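Side-chain contact in thiamine phosphate pyrophosphorylase (PDB 1XI3), which probably condenses a thiazole phosphate with a pyrimidine pyrophosphate to make thiamine monophosphate, using magnesium, in thiamine biosynthesis: residues A[48-51]-A[52-56]. Residues are numbered along the deposited sequence; the frame is centred on the assembly and turned at random. Where two conformers were deposited one is given.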
# COMPACT_ATOMS: atom_id res chain seq x y z
N LYS A 48 8.76 -6.63 1.53
CA LYS A 48 7.80 -7.42 0.71
C LYS A 48 6.96 -8.31 1.63
O LYS A 48 7.48 -8.89 2.57
CB LYS A 48 8.60 -8.32 -0.23
N ASN A 49 5.67 -8.41 1.35
CA ASN A 49 4.81 -9.40 1.97
C ASN A 49 4.75 -9.31 3.49
O ASN A 49 4.94 -10.32 4.19
CB ASN A 49 5.25 -10.81 1.55
CG ASN A 49 5.30 -10.98 0.05
OD1 ASN A 49 6.36 -11.27 -0.53
ND2 ASN A 49 4.16 -10.79 -0.60
N ALA A 50 4.50 -8.11 4.00
CA ALA A 50 4.11 -7.91 5.39
C ALA A 50 2.83 -7.08 5.42
O ALA A 50 2.59 -6.28 4.54
CB ALA A 50 5.17 -7.19 6.13
N PRO A 51 2.03 -7.25 6.48
CA PRO A 51 0.80 -6.47 6.65
C PRO A 51 1.12 -4.98 6.76
O PRO A 51 2.19 -4.59 7.23
CB PRO A 51 0.21 -6.99 7.97
CG PRO A 51 1.16 -7.88 8.55
CD PRO A 51 2.24 -8.23 7.56
N THR A 52 0.19 -4.15 6.32
CA THR A 52 0.36 -2.73 6.40
C THR A 52 0.63 -2.25 7.82
O THR A 52 1.46 -1.37 8.03
CB THR A 52 -0.86 -2.04 5.81
OG1 THR A 52 -1.03 -2.48 4.46
CG2 THR A 52 -0.69 -0.56 5.83
N ARG A 53 -0.01 -2.89 8.79
CA ARG A 53 0.20 -2.51 10.19
C ARG A 53 1.68 -2.63 10.58
O ARG A 53 2.23 -1.75 11.23
CB ARG A 53 -0.64 -3.34 11.14
CG ARG A 53 -0.46 -2.95 12.59
CD ARG A 53 -1.45 -3.67 13.45
NE ARG A 53 -1.96 -2.74 14.42
CZ ARG A 53 -3.00 -1.92 14.26
NH1 ARG A 53 -3.26 -1.12 15.25
NH2 ARG A 53 -3.78 -1.89 13.15
N GLU A 54 2.29 -3.72 10.17
CA GLU A 54 3.69 -3.98 10.46
C GLU A 54 4.61 -3.00 9.77
O GLU A 54 5.57 -2.46 10.36
CB GLU A 54 4.03 -5.40 10.03
CG GLU A 54 5.50 -5.75 10.28
CD GLU A 54 5.85 -7.16 10.03
OE1 GLU A 54 4.92 -8.02 9.91
OE2 GLU A 54 7.08 -7.43 9.98
N MET A 55 4.35 -2.76 8.47
CA MET A 55 5.10 -1.74 7.73
C MET A 55 5.04 -0.37 8.43
O MET A 55 6.04 0.33 8.56
CB MET A 55 4.57 -1.64 6.30
CG MET A 55 4.72 -2.93 5.51
SD MET A 55 4.13 -2.61 3.85
CE MET A 55 4.60 -4.07 2.97
N TYR A 56 3.85 -0.03 8.95
CA TYR A 56 3.65 1.21 9.64
C TYR A 56 4.44 1.24 10.94
O TYR A 56 5.13 2.22 11.22
CB TYR A 56 2.16 1.41 9.93
CG TYR A 56 1.87 2.51 10.90
CD1 TYR A 56 1.47 2.24 12.20
CD2 TYR A 56 2.01 3.82 10.53
CE1 TYR A 56 1.27 3.26 13.11
CE2 TYR A 56 1.79 4.86 11.44
CZ TYR A 56 1.39 4.56 12.69
OH TYR A 56 1.18 5.61 13.56
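P51 sits at the N-cap of helix 52-68, and its carbonyl starts the first turn: M55 N donates to P51 O over 3.1 Å, an almost straight bond at 172°. This is a beta-alpha loop of the TIM barrel, running from strand 42-45 into the helix, and the loop carries K48, predicted to belong to the pyrimidine pyrophosphate site.

Two side chains from the first turn reach back to the loop. E54 takes one route: its CG stands anti to the backbone N (chi1 179°) and the chain stays extended, which carries the carboxylate obliquely across the pyrrolidine ring to the methyl of A50. E54 OE1 lies 3.6 Å from P51 CD and 3.9 Å from A50 CB, while E54 CB rests 3.4 Å from P51 O. The other carboxylate oxygen, OE2, forms a salt bridge with R23, whose side chain also packs on A50, so the acid ties the first turn of the helix to the loop after strand 17-20.

M55 takes the other route. With CG anti to the carbonyl carbon (chi1 -62°) and the rest extended, the thioether runs back to the carbonyl oxygen of A50; M55 CG passes 3.5 Å from P51 O and 4.3 Å from A50 CB. The side chain is buried, touching R78 and V81 as well. With an alanine here, the thioether packed between the A50 carbonyl and V81 would be gone, and a gap would probably open between the loop and helix 79-85.

Next to the cap, T52 turns away from the loop; its OG1 is hydrogen-bonded to R78 and to D77 of the second subunit, placing the helix start at the dimer interface. Back at the loop, the far end of M55 closes the contact, its CE methyl lying 3.4 Å from A50 O.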